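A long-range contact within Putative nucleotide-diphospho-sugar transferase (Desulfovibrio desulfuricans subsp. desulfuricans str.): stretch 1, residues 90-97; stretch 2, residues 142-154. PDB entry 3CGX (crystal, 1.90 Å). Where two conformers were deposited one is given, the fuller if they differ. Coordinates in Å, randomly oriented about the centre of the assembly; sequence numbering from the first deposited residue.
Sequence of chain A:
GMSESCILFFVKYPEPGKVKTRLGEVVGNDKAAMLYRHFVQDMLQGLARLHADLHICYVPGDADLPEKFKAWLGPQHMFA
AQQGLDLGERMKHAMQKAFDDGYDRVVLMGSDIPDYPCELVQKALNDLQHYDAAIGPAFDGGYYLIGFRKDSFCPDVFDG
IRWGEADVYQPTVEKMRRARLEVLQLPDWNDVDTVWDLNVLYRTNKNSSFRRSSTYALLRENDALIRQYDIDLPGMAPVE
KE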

# COMPACT_ATOMS: atom_id res chain seq x y z
N ARG A 90 12.33 -3.28 -6.18
CA ARG A 90 12.12 -2.41 -4.99
C ARG A 90 11.49 -3.20 -3.85
O ARG A 90 11.92 -3.11 -2.70
CB ARG A 90 11.29 -1.18 -5.37
CG ARG A 90 12.08 -0.24 -6.25
CD ARG A 90 11.29 0.85 -6.90
NE ARG A 90 12.24 1.70 -7.64
CZ ARG A 90 11.93 2.83 -8.25
NH1 ARG A 90 10.71 3.30 -8.21
NH2 ARG A 90 12.86 3.51 -8.91
N MSE A 91 10.50 -4.04 -4.17
CA MSE A 91 9.84 -4.86 -3.16
C MSE A 91 10.75 -5.95 -2.62
O MSE A 91 10.84 -6.18 -1.42
CB MSE A 91 8.56 -5.49 -3.71
CG MSE A 91 7.49 -4.45 -3.96
SE MSE A 91 5.67 -5.08 -4.39
CE MSE A 91 6.02 -5.81 -6.17
N LYS A 92 11.42 -6.65 -3.53
CA LYS A 92 12.38 -7.69 -3.15
C LYS A 92 13.45 -7.15 -2.21
O LYS A 92 13.74 -7.74 -1.15
CB LYS A 92 13.08 -8.26 -4.39
CG LYS A 92 13.91 -9.47 -4.08
CD LYS A 92 14.86 -9.77 -5.21
CE LYS A 92 14.16 -10.02 -6.52
NZ LYS A 92 15.20 -10.44 -7.58
N HIS A 93 14.01 -6.00 -2.57
CA HIS A 93 15.06 -5.39 -1.74
C HIS A 93 14.57 -4.96 -0.34
O HIS A 93 15.25 -5.18 0.68
CB HIS A 93 15.71 -4.23 -2.48
CG HIS A 93 16.44 -4.66 -3.72
ND1 HIS A 93 16.65 -3.82 -4.80
CD2 HIS A 93 16.97 -5.87 -4.07
CE1 HIS A 93 17.31 -4.48 -5.74
NE2 HIS A 93 17.50 -5.73 -5.33
N ALA A 94 13.37 -4.40 -0.28
CA ALA A 94 12.83 -3.92 1.00
C ALA A 94 12.53 -5.13 1.94
O ALA A 94 12.87 -5.14 3.12
CB ALA A 94 11.58 -3.06 0.77
N MSE A 95 11.94 -6.17 1.38
CA MSE A 95 11.64 -7.35 2.18
C MSE A 95 12.92 -8.09 2.62
O MSE A 95 13.07 -8.51 3.78
CB MSE A 95 10.76 -8.29 1.36
CG MSE A 95 9.43 -7.68 0.98
SE MSE A 95 8.02 -9.00 0.52
CE MSE A 95 7.70 -9.46 2.37
N GLN A 96 13.85 -8.19 1.69
CA GLN A 96 15.12 -8.85 1.94
C GLN A 96 15.84 -8.15 3.05
O GLN A 96 16.40 -8.77 3.94
CB GLN A 96 16.00 -8.90 0.68
CG GLN A 96 17.31 -9.62 0.96
CD GLN A 96 17.11 -11.10 1.25
OE1 GLN A 96 17.32 -11.56 2.37
NE2 GLN A 96 16.67 -11.84 0.24
N LYS A 97 15.79 -6.83 3.03
CA LYS A 97 16.44 -6.01 4.05
C LYS A 97 15.83 -6.21 5.43
O LYS A 97 16.53 -6.28 6.47
CB LYS A 97 16.35 -4.54 3.66
CG LYS A 97 16.71 -3.54 4.71
CD LYS A 97 18.17 -3.40 4.95
CE LYS A 97 18.44 -2.11 5.76
NZ LYS A 97 17.53 -1.95 6.94
N GLY A 142 -3.46 -6.79 -9.94
CA GLY A 142 -2.25 -6.96 -9.17
C GLY A 142 -2.60 -7.31 -7.74
O GLY A 142 -3.60 -7.98 -7.48
N TYR A 143 -1.75 -6.87 -6.83
CA TYR A 143 -1.95 -7.11 -5.38
C TYR A 143 -1.59 -5.88 -4.56
O TYR A 143 -0.70 -5.14 -4.92
CB TYR A 143 -1.17 -8.34 -4.93
CG TYR A 143 0.31 -8.41 -5.23
CD1 TYR A 143 1.25 -7.85 -4.35
CD2 TYR A 143 0.79 -9.05 -6.37
CE1 TYR A 143 2.60 -7.94 -4.61
CE2 TYR A 143 2.17 -9.16 -6.63
CZ TYR A 143 3.07 -8.61 -5.74
OH TYR A 143 4.44 -8.71 -5.95
N TYR A 144 -2.33 -5.67 -3.48
CA TYR A 144 -2.16 -4.52 -2.63
C TYR A 144 -1.31 -4.86 -1.39
O TYR A 144 -0.86 -3.96 -0.66
CB TYR A 144 -3.51 -3.97 -2.19
CG TYR A 144 -4.34 -4.93 -1.32
CD1 TYR A 144 -4.11 -5.05 0.08
CD2 TYR A 144 -5.35 -5.68 -1.87
CE1 TYR A 144 -4.86 -5.90 0.87
CE2 TYR A 144 -6.11 -6.56 -1.07
CZ TYR A 144 -5.88 -6.64 0.30
OH TYR A 144 -6.66 -7.54 1.00
N LEU A 145 -1.15 -6.15 -1.14
CA LEU A 145 -0.31 -6.63 -0.04
C LEU A 145 0.36 -7.97 -0.39
O LEU A 145 -0.24 -8.83 -1.04
CB LEU A 145 -1.13 -6.76 1.26
CG LEU A 145 -0.45 -7.24 2.57
CD1 LEU A 145 -1.17 -6.63 3.83
CD2 LEU A 145 -0.35 -8.82 2.66
N ILE A 146 1.61 -8.11 0.03
CA ILE A 146 2.32 -9.39 -0.05
C ILE A 146 3.12 -9.58 1.25
O ILE A 146 3.69 -8.63 1.77
CB ILE A 146 3.23 -9.49 -1.31
CG1 ILE A 146 3.75 -10.93 -1.44
CG2 ILE A 146 4.33 -8.36 -1.35
CD1 ILE A 146 4.26 -11.24 -2.85
N GLY A 147 3.13 -10.78 1.79
CA GLY A 147 3.88 -11.09 3.00
C GLY A 147 4.48 -12.47 3.02
O GLY A 147 4.00 -13.37 2.36
N PHE A 148 5.54 -12.60 3.80
CA PHE A 148 6.23 -13.86 4.00
C PHE A 148 6.74 -14.02 5.41
O PHE A 148 6.95 -13.05 6.13
CB PHE A 148 7.51 -13.94 3.13
CG PHE A 148 7.25 -14.07 1.66
CD1 PHE A 148 7.07 -15.31 1.08
CD2 PHE A 148 7.22 -12.95 0.86
CE1 PHE A 148 6.86 -15.41 -0.30
CE2 PHE A 148 6.97 -13.05 -0.52
CZ PHE A 148 6.80 -14.26 -1.09
N ARG A 149 6.87 -15.26 5.84
CA ARG A 149 7.62 -15.55 7.06
C ARG A 149 9.08 -15.82 6.60
O ARG A 149 9.30 -16.31 5.49
CB ARG A 149 6.98 -16.68 7.90
CG ARG A 149 6.59 -17.98 7.19
CD ARG A 149 6.17 -19.01 8.28
NE ARG A 149 6.03 -20.37 7.78
N LYS A 150 10.06 -15.48 7.44
CA LYS A 150 11.47 -15.43 7.02
C LYS A 150 11.95 -16.72 6.38
O LYS A 150 12.65 -16.70 5.37
CB LYS A 150 12.41 -15.07 8.19
CG LYS A 150 13.91 -15.04 7.80
CD LYS A 150 14.75 -14.18 8.78
CE LYS A 150 16.26 -14.22 8.42
NZ LYS A 150 17.11 -13.30 9.29
N ASP A 151 11.63 -17.85 6.98
CA ASP A 151 12.19 -19.11 6.51
C ASP A 151 11.57 -19.55 5.18
O ASP A 151 12.12 -20.39 4.48
CB ASP A 151 12.08 -20.18 7.60
CG ASP A 151 12.96 -19.87 8.80
OD1 ASP A 151 14.12 -19.42 8.60
OD2 ASP A 151 12.51 -20.09 9.95
N SER A 152 10.51 -18.86 4.79
CA SER A 152 9.76 -19.19 3.55
C SER A 152 9.93 -18.14 2.45
O SER A 152 9.33 -18.23 1.36
CB SER A 152 8.26 -19.28 3.85
OG SER A 152 7.94 -20.46 4.56
N PHE A 153 10.71 -17.11 2.74
CA PHE A 153 10.83 -16.03 1.79
C PHE A 153 11.33 -16.55 0.45
O PHE A 153 12.36 -17.20 0.36
CB PHE A 153 11.75 -14.94 2.33
CG PHE A 153 11.92 -13.79 1.39
CD1 PHE A 153 10.84 -13.28 0.70
CD2 PHE A 153 13.15 -13.19 1.22
CE1 PHE A 153 10.98 -12.20 -0.15
CE2 PHE A 153 13.29 -12.12 0.38
CZ PHE A 153 12.20 -11.62 -0.30
N CYS A 154 10.59 -16.17 -0.58
CA CYS A 154 10.84 -16.57 -1.95
C CYS A 154 11.01 -15.33 -2.82
O CYS A 154 10.05 -14.86 -3.43
CB CYS A 154 9.66 -17.41 -2.43
SG CYS A 154 9.86 -18.07 -4.06

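Residues 90-97 form part of a longer helix, held here by i to i+4 bonds such as Met 95 N to Met 91 O (3.0 Å) and Gln 96 N to Lys 92 O (2.9 Å). Its axis runs 36° from the direction of strand 145-149 and comes within 10.6 Å of it, a spacing that leaves room for a layer of side chains between the two backbones. Nearest-CA partners along the strand follow the same course: Met 91 CA lies 9.3 Å from Ile 146 CA, and Met 95 CA lies 8.7 Å from Gly 147 CA. After the strand, a 3-10 segment at 150-152 leads to Phe 153, whose CA is 8.4 Å from Gln 96 CA.

No hydrogen bond crosses the interface, so the contact rests on nonpolar packing, with 365 Å² buried in total. Both methionines are modelled as selenomethionine, and both direct their CA-to-CB bonds toward the second stretch, as expected for residues one helical turn apart. Met 95 has the largest covered area. Its SE lies 4.2 Å from Ile 146 CG2, while its CE sits 3.8 Å from Phe 148 CD2, at the edge of that ring. The same methyl reaches the strand backbone, with Met 95 CE 4.2 Å from Gly 147 CA.

Phe 153 adds a second aromatic neighbour. Met 95 CB is 4.0 Å from Phe 153 CZ, and Met 95 SE stands 5.5 Å from the ring centroid at 56° off the normal, an oblique approach. Gln 96 also lies beside this ring: its CA-to-CB bond points sideways, but the end of its side chain comes nearer.

One turn earlier, Met 91 meets Tyr 143: Met 91 CE is 3.3 Å from Tyr 143 OH and 4.1 Å from Tyr 143 CZ. These distances place the methyl at the hydroxyl end of the ring, while Met 91 SE lies 5.4 Å from the Tyr 143 ring centroid in an oblique approach.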